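Local coordinates for protein putative glycosyltransferase (GalT1) (Streptococcus parasanguinis, PDB 4PHR) that probably transfers sugars from a nucleotide-sugar donor as a GT-D-fold glycosyltransferase domain of a longer protein, and binds UDP together with manganese, at residues Asp230-Tyr233 / Glu234-Glu237; Val244-Thr247 / Asn248-Thr251. All coordinates share one frame; numbering follows the deposited sequence.

Both interactions lie in the GT-D-fold domain and follow each other along the chain: interaction 1 is one stretch of helix 229-238, interaction 2 a turn in the loop after it. The helical contact is mostly buried and rests on regular main-chain bonds, with CH-pi contacts over the Y233 and W235 rings; the partly buried turn has no such repeat and closes through one threonine hydroxyl and a water. They touch directly. D230 OD2 and K249 NZ form a salt bridge of 2.8 Å, and the W235 indole packs on T251 while its NE1 probably bonds V244 O. Beyond these links, only interaction 2 includes a residue of the UDP pocket, H250.

Interaction 1. Residues Asp230-Tyr233 / Glu234-Glu237; sequences DSEY and EWYE
Two first torsions bring Y233 and E237 together one turn apart: Y233 has CG anti to its own nitrogen (chi1 -171°), while E237 has CG beside its nitrogen (chi1 -69°) and then bends at chi2. In this alpha-helical i to i+4 pair, E237 CG lies over one face of the Y233 ring, 3.8 Å from its centroid, a CH-pi contact. The carboxylate lies over the CZ-OH end of the ring, roughly parallel to it, with planes 17° apart. The main chain of helix 229-238 keeps i+4 to i hydrogen bonds, from E234 N to D230 O through E237 N to Y233 O, each 2.9 Å long. On another side of the helix S231 CB stands over the face of the W235 six-membered ring, 4.2 Å from its centroid. D230 and E234 point the same way, their OD2 and OE2 atoms 4.3 Å apart; N162 ND2 bonds D230 OD1 and E234 OE2, G159 N also bonds D230 OD1, and K249 is the shared cation, expected to offset their repulsion. E232 turns to R121, a UDP-binding residue, in a salt bridge. Y233 OH is also hydrogen-bonded to D163 OD1 and K140 NZ, and water 1 donates to Y233 OH at 3.0 Å and to E237 OE2 at 2.9 Å.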
ATOM      1  N   ASP A 230      -7.984  -0.340   3.965  1.00  9.13           N
ATOM      2  CA  ASP A 230      -9.332  -0.086   4.458  1.00 10.00           C
ATOM      3  C   ASP A 230     -10.419  -0.767   3.626  1.00 10.40           C
ATOM      4  O   ASP A 230     -11.374  -1.319   4.182  1.00 11.33           O
ATOM      5  CB  ASP A 230      -9.636   1.411   4.545  1.00 12.31           C
ATOM      6  CG  ASP A 230     -11.031   1.677   5.079  1.00 14.79           C
ATOM      7  OD1 ASP A 230     -11.194   1.750   6.321  1.00 15.45           O
ATOM      8  OD2 ASP A 230     -11.969   1.794   4.257  1.00 17.08           O
ATOM      9  N   SER A 231     -10.295  -0.698   2.301  1.00  9.81           N
ATOM     10  CA  SER A 231     -11.272  -1.342   1.425  1.00 10.54           C
ATOM     11  C   SER A 231     -11.305  -2.833   1.689  1.00 12.15           C
ATOM     12  O   SER A 231     -12.382  -3.435   1.777  1.00 11.27           O
ATOM     13  CB  SER A 231     -10.925  -1.122  -0.051  1.00 12.50           C
ATOM     14  OG  SER A 231     -11.036   0.240  -0.407  1.00 13.21           O
ATOM     15  N   GLU A 232     -10.120  -3.433   1.788  1.00 10.87           N
ATOM     16  CA  GLU A 232     -10.014  -4.872   2.012  1.00 11.66           C
ATOM     17  C   GLU A 232     -10.631  -5.256   3.359  1.00 10.31           C
ATOM     18  O   GLU A 232     -11.338  -6.266   3.473  1.00 12.00           O
ATOM     19  CB  GLU A 232      -8.554  -5.309   1.917  1.00 11.72           C
ATOM     20  CG  GLU A 232      -8.011  -5.248   0.484  1.00 12.94           C
ATOM     21  CD  GLU A 232      -8.122  -6.580  -0.245  1.00 13.94           C
ATOM     22  OE1 GLU A 232      -8.674  -7.543   0.331  1.00 15.71           O
ATOM     23  OE2 GLU A 232      -7.647  -6.671  -1.399  1.00 15.75           O
ATOM     24  N   TYR A 233     -10.397  -4.439   4.380  1.00 11.31           N
ATOM     25  CA  TYR A 233     -10.961  -4.722   5.687  1.00 11.08           C
ATOM     26  C   TYR A 233     -12.486  -4.617   5.652  1.00 10.98           C
ATOM     27  O   TYR A 233     -13.181  -5.442   6.233  1.00 12.30           O
ATOM     28  CB  TYR A 233     -10.371  -3.798   6.756  1.00 12.01           C
ATOM     29  CG  TYR A 233     -10.759  -4.195   8.158  1.00 13.79           C
ATOM     30  CD1 TYR A 233     -10.363  -5.418   8.685  1.00 15.06           C
ATOM     31  CD2 TYR A 233     -11.536  -3.359   8.953  1.00 14.34           C
ATOM     32  CE1 TYR A 233     -10.728  -5.795   9.974  1.00 15.63           C
ATOM     33  CE2 TYR A 233     -11.902  -3.728  10.240  1.00 14.93           C
ATOM     34  CZ  TYR A 233     -11.486  -4.942  10.743  1.00 16.13           C
ATOM     35  OH  TYR A 233     -11.856  -5.313  12.023  1.00 19.65           O
ATOM     36  N   GLU A 234     -13.011  -3.606   4.967  1.00 10.94           N
ATOM     37  CA  GLU A 234     -14.465  -3.460   4.854  1.00 12.44           C
ATOM     38  C   GLU A 234     -15.076  -4.657   4.126  1.00 12.59           C
ATOM     39  O   GLU A 234     -16.102  -5.196   4.540  1.00 14.50           O
ATOM     40  CB  GLU A 234     -14.826  -2.167   4.116  1.00 13.28           C
ATOM     41  CG  GLU A 234     -14.505  -0.891   4.878  1.00 15.76           C
ATOM     42  CD  GLU A 234     -15.656  -0.392   5.710  1.00 21.59           C
ATOM     43  OE1 GLU A 234     -16.739  -1.007   5.663  1.00 27.37           O
ATOM     44  OE2 GLU A 234     -15.471   0.623   6.410  1.00 20.81           O
ATOM     45  N   TRP A 235     -14.437  -5.087   3.040  1.00 12.21           N
ATOM     46  CA  TRP A 235     -14.932  -6.253   2.306  1.00 12.97           C
ATOM     47  C   TRP A 235     -14.901  -7.506   3.191  1.00 13.64           C
ATOM     48  O   TRP A 235     -15.844  -8.300   3.204  1.00 15.85           O
ATOM     49  CB  TRP A 235     -14.101  -6.470   1.042  1.00 12.60           C
ATOM     50  CG  TRP A 235     -14.355  -5.470  -0.034  1.00 13.50           C
ATOM     51  CD1 TRP A 235     -15.532  -4.824  -0.294  1.00 15.26           C
ATOM     52  CD2 TRP A 235     -13.418  -5.004  -1.015  1.00 12.73           C
ATOM     53  NE1 TRP A 235     -15.386  -3.995  -1.377  1.00 17.05           N
ATOM     54  CE2 TRP A 235     -14.096  -4.080  -1.834  1.00 14.82           C
ATOM     55  CE3 TRP A 235     -12.067  -5.269  -1.274  1.00 14.54           C
ATOM     56  CZ2 TRP A 235     -13.475  -3.423  -2.892  1.00 15.65           C
ATOM     57  CZ3 TRP A 235     -11.450  -4.616  -2.331  1.00 14.37           C
ATOM     58  CH2 TRP A 235     -12.157  -3.705  -3.128  1.00 13.50           C
ATOM     59  N   TYR A 236     -13.810  -7.669   3.932  1.00 12.56           N
ATOM     60  CA  TYR A 236     -13.660  -8.783   4.859  1.00 14.77           C
ATOM     61  C   TYR A 236     -14.759  -8.784   5.937  1.00 15.59           C
ATOM     62  O   TYR A 236     -15.359  -9.825   6.230  1.00 17.88           O
ATOM     63  CB  TYR A 236     -12.260  -8.755   5.486  1.00 16.07           C
ATOM     64  CG  TYR A 236     -12.126  -9.519   6.778  1.00 16.89           C
ATOM     65  CD1 TYR A 236     -12.138  -8.858   8.002  1.00 19.53           C
ATOM     66  CD2 TYR A 236     -11.987 -10.903   6.780  1.00 19.19           C
ATOM     67  CE1 TYR A 236     -12.019  -9.555   9.189  1.00 24.74           C
ATOM     68  CE2 TYR A 236     -11.868 -11.608   7.964  1.00 21.86           C
ATOM     69  CZ  TYR A 236     -11.883 -10.927   9.165  1.00 23.82           C
ATOM     70  OH  TYR A 236     -11.759 -11.620  10.348  1.00 28.54           O
ATOM     71  N   GLU A 237     -15.050  -7.618   6.510  1.00 13.76           N
ATOM     72  CA  GLU A 237     -16.015  -7.534   7.605  1.00 16.31           C
ATOM     73  C   GLU A 237     -17.431  -7.836   7.130  1.00 17.26           C
ATOM     74  O   GLU A 237     -18.272  -8.294   7.912  1.00 19.07           O
ATOM     75  CB  GLU A 237     -15.977  -6.154   8.268  1.00 17.84           C
ATOM     76  CG  GLU A 237     -14.714  -5.860   9.054  1.00 19.77           C
ATOM     77  CD  GLU A 237     -14.715  -6.490  10.428  1.00 33.81           C
ATOM     78  OE1 GLU A 237     -15.047  -5.788  11.407  1.00 30.26           O
ATOM     79  OE2 GLU A 237     -14.384  -7.687  10.534  1.00 40.62           O
TER
HETATM   80  O   HOH W   1     -12.578  -8.083  12.747  1.00 39.79           O

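Interaction 2. Residues Val244-Thr247 / Asn248-Thr251; sequences VKLT and NKHT. With UDP (uridine-5'-diphosphate), chain B.
The chain doubles back between L246 and T251: the end-to-end directions of 244-247 and 248-251 differ by 144°, and the CA atoms of L246 and T251 approach to 5.8 Å, with T247 and N248 at the bend. No regular strand pairing spans the turn. Instead, L246 N donates to T251 OG1 at 2.8 Å with an N-H...O angle of 153°. The T251 torsion (chi1 -52°) sets OG1 beside its own nitrogen and CG2 anti to it, which places the hydroxyl against L246, where OG1 also lies 3.3 Å from L246 CB. Water 2 completes the closure: it donates to L246 O at 2.6 Å and to K249 O at 2.7 Å and accepts from T251 OG1, so the threonine hydroxyl both receives and gives a bond. N248 N, by contrast, is buried with no partner in the model. Within the returning arm, next to T251, H250 belongs to the UDP pocket: the ribose O2' sits over the centre of its imidazole face, 3.5 Å from H250 CD2. D257 and H228 hold the two ring nitrogens. Against helix 229-238, V244 packs on M238 and L246 on E234, fastening the turn along that helix while H250 reaches the nucleotide.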
ATOM      1  N   VAL A 244     -17.307  -4.877  -3.880  1.00 19.86           N
ATOM      2  CA  VAL A 244     -18.513  -4.071  -3.767  1.00 21.52           C
ATOM      3  C   VAL A 244     -18.169  -2.614  -3.479  1.00 17.34           C
ATOM      4  O   VAL A 244     -17.245  -2.313  -2.730  1.00 16.95           O
ATOM      5  CB  VAL A 244     -19.468  -4.630  -2.684  1.00 28.76           C
ATOM      6  CG1 VAL A 244     -18.766  -4.711  -1.346  1.00 32.55           C
ATOM      7  CG2 VAL A 244     -20.729  -3.788  -2.581  1.00 35.50           C
ATOM      8  N   LYS A 245     -18.907  -1.704  -4.096  1.00 17.08           N
ATOM      9  CA  LYS A 245     -18.638  -0.292  -3.916  1.00 18.20           C
ATOM     10  C   LYS A 245     -19.048   0.141  -2.513  1.00 19.26           C
ATOM     11  O   LYS A 245     -20.146  -0.164  -2.051  1.00 22.66           O
ATOM     12  CB  LYS A 245     -19.400   0.528  -4.956  1.00 22.38           C
ATOM     13  CG  LYS A 245     -18.999   1.989  -4.991  1.00 28.64           C
ATOM     14  CD  LYS A 245     -19.866   2.764  -5.959  1.00 33.93           C
ATOM     15  CE  LYS A 245     -19.414   4.211  -6.064  1.00 42.25           C
ATOM     16  NZ  LYS A 245     -18.031   4.316  -6.609  1.00 49.59           N
ATOM     17  N   LEU A 246     -18.148   0.836  -1.828  1.00 16.56           N
ATOM     18  CA  LEU A 246     -18.489   1.462  -0.565  1.00 19.32           C
ATOM     19  C   LEU A 246     -19.087   2.829  -0.896  1.00 23.08           C
ATOM     20  O   LEU A 246     -18.674   3.482  -1.853  1.00 30.61           O
ATOM     21  CB  LEU A 246     -17.246   1.576   0.318  1.00 20.20           C
ATOM     22  CG  LEU A 246     -16.460   0.258   0.395  1.00 22.74           C
ATOM     23  CD1 LEU A 246     -15.128   0.426   1.107  1.00 25.18           C
ATOM     24  CD2 LEU A 246     -17.289  -0.846   1.042  1.00 25.16           C
ATOM     25  N   THR A 247     -20.070   3.262  -0.128  1.00 28.66           N
ATOM     26  CA  THR A 247     -20.775   4.476  -0.504  1.00 25.80           C
ATOM     27  C   THR A 247     -20.152   5.708   0.140  1.00 18.89           C
ATOM     28  O   THR A 247     -20.251   6.815  -0.397  1.00 22.42           O
ATOM     29  CB  THR A 247     -22.265   4.382  -0.139  1.00 37.35           C
ATOM     30  OG1 THR A 247     -22.414   4.404   1.286  1.00 41.37           O
ATOM     31  CG2 THR A 247     -22.852   3.089  -0.686  1.00 34.97           C
ATOM     32  N   ASN A 248     -19.500   5.511   1.279  1.00 17.08           N
ATOM     33  CA  ASN A 248     -19.131   6.622   2.142  1.00 17.32           C
ATOM     34  C   ASN A 248     -17.673   7.055   2.040  1.00 16.58           C
ATOM     35  O   ASN A 248     -17.238   7.959   2.745  1.00 20.50           O
ATOM     36  CB  ASN A 248     -19.500   6.300   3.599  1.00 22.86           C
ATOM     37  CG  ASN A 248     -18.794   5.050   4.127  1.00 27.85           C
ATOM     38  OD1 ASN A 248     -18.533   4.104   3.382  1.00 23.32           O
ATOM     39  ND2 ASN A 248     -18.481   5.048   5.419  1.00 30.37           N
ATOM     40  N   LYS A 249     -16.918   6.412   1.157  1.00 15.39           N
ATOM     41  CA  LYS A 249     -15.500   6.696   1.034  1.00 13.43           C
ATOM     42  C   LYS A 249     -14.986   6.091  -0.257  1.00 12.50           C
ATOM     43  O   LYS A 249     -15.721   5.408  -0.964  1.00 13.30           O
ATOM     44  CB  LYS A 249     -14.735   6.110   2.222  1.00 16.70           C
ATOM     45  CG  LYS A 249     -14.904   4.611   2.367  1.00 16.91           C
ATOM     46  CD  LYS A 249     -13.989   4.014   3.426  1.00 20.79           C
ATOM     47  CE  LYS A 249     -14.639   4.019   4.791  1.00 22.86           C
ATOM     48  NZ  LYS A 249     -13.818   3.277   5.795  1.00 19.80           N
ATOM     49  N   HIS A 250     -13.720   6.345  -0.554  1.00 12.48           N
ATOM     50  CA  HIS A 250     -13.028   5.711  -1.673  1.00 12.58           C
ATOM     51  C   HIS A 250     -13.081   4.185  -1.576  1.00 11.80           C
ATOM     52  O   HIS A 250     -12.943   3.631  -0.491  1.00 13.88           O
ATOM     53  CB  HIS A 250     -11.563   6.166  -1.642  1.00 17.74           C
ATOM     54  CG  HIS A 250     -10.674   5.435  -2.599  1.00 16.03           C
ATOM     55  ND1 HIS A 250     -10.651   5.712  -3.948  1.00 19.01           N
ATOM     56  CD2 HIS A 250      -9.774   4.446  -2.399  1.00 14.05           C
ATOM     57  CE1 HIS A 250      -9.769   4.925  -4.537  1.00 17.52           C
ATOM     58  NE2 HIS A 250      -9.226   4.145  -3.621  1.00 14.46           N
ATOM     59  N   THR A 251     -13.262   3.514  -2.710  1.00 12.48           N
ATOM     60  CA  THR A 251     -13.163   2.059  -2.764  1.00 12.18           C
ATOM     61  C   THR A 251     -12.071   1.623  -3.733  1.00 10.88           C
ATOM     62  O   THR A 251     -12.039   2.075  -4.873  1.00 13.05           O
ATOM     63  CB  THR A 251     -14.475   1.404  -3.246  1.00 13.64           C
ATOM     64  OG1 THR A 251     -15.579   1.874  -2.467  1.00 15.83           O
ATOM     65  CG2 THR A 251     -14.384  -0.101  -3.090  1.00 16.17           C
TER
HETATM   66  N1  UDP B 301      -4.438   7.984  -2.867  1.00 10.07           N
HETATM   67  C2  UDP B 301      -4.580   9.305  -2.517  1.00 10.76           C
HETATM   68  N3  UDP B 301      -4.004  10.284  -3.291  1.00 10.41           N
HETATM   69  C4  UDP B 301      -3.280   9.954  -4.412  1.00 10.94           C
HETATM   70  C5  UDP B 301      -3.129   8.614  -4.769  1.00 10.90           C
HETATM   71  C6  UDP B 301      -3.844   7.661  -4.053  1.00 10.42           C
HETATM   72  O2  UDP B 301      -5.242   9.623  -1.530  1.00 12.09           O
HETATM   73  O4  UDP B 301      -2.758  10.868  -5.058  1.00 12.91           O
HETATM   74  C1' UDP B 301      -4.994   6.954  -1.977  1.00 10.22           C
HETATM   75  C2' UDP B 301      -6.256   6.232  -2.367  1.00 10.86           C
HETATM   76  O2' UDP B 301      -7.392   7.013  -2.059  1.00 13.09           O
HETATM   77  C3' UDP B 301      -6.154   5.000  -1.495  1.00 10.92           C
HETATM   78  C4' UDP B 301      -4.658   4.735  -1.455  1.00 10.86           C
HETATM   79  O4' UDP B 301      -4.021   5.931  -1.912  1.00  9.51           O
HETATM   80  O3' UDP B 301      -6.594   5.296  -0.188  1.00 12.99           O
HETATM   81  C5' UDP B 301      -4.265   3.548  -2.324  1.00  9.99           C
HETATM   82  O5' UDP B 301      -2.849   3.415  -2.296  1.00  9.73           O
HETATM   83  PA  UDP B 301      -2.079   2.280  -3.139  1.00  8.83           P
HETATM   84  O1A UDP B 301      -2.246   2.538  -4.582  1.00 12.18           O
HETATM   85  O2A UDP B 301      -0.687   2.267  -2.629  1.00 10.56           O
HETATM   86  O3A UDP B 301      -2.912   0.953  -2.728  1.00  9.39           O
HETATM   87  PB  UDP B 301      -2.688  -0.635  -3.019  1.00  8.65           P
HETATM   88  O1B UDP B 301      -3.698  -0.997  -4.056  1.00 11.59           O
HETATM   89  O2B UDP B 301      -2.982  -1.268  -1.712  1.00 10.30           O
HETATM   90  O3B UDP B 301      -1.287  -0.850  -3.505  1.00 10.49           O
HETATM   91  O   HOH W   2     -16.666   4.268  -3.217  1.00 21.13           O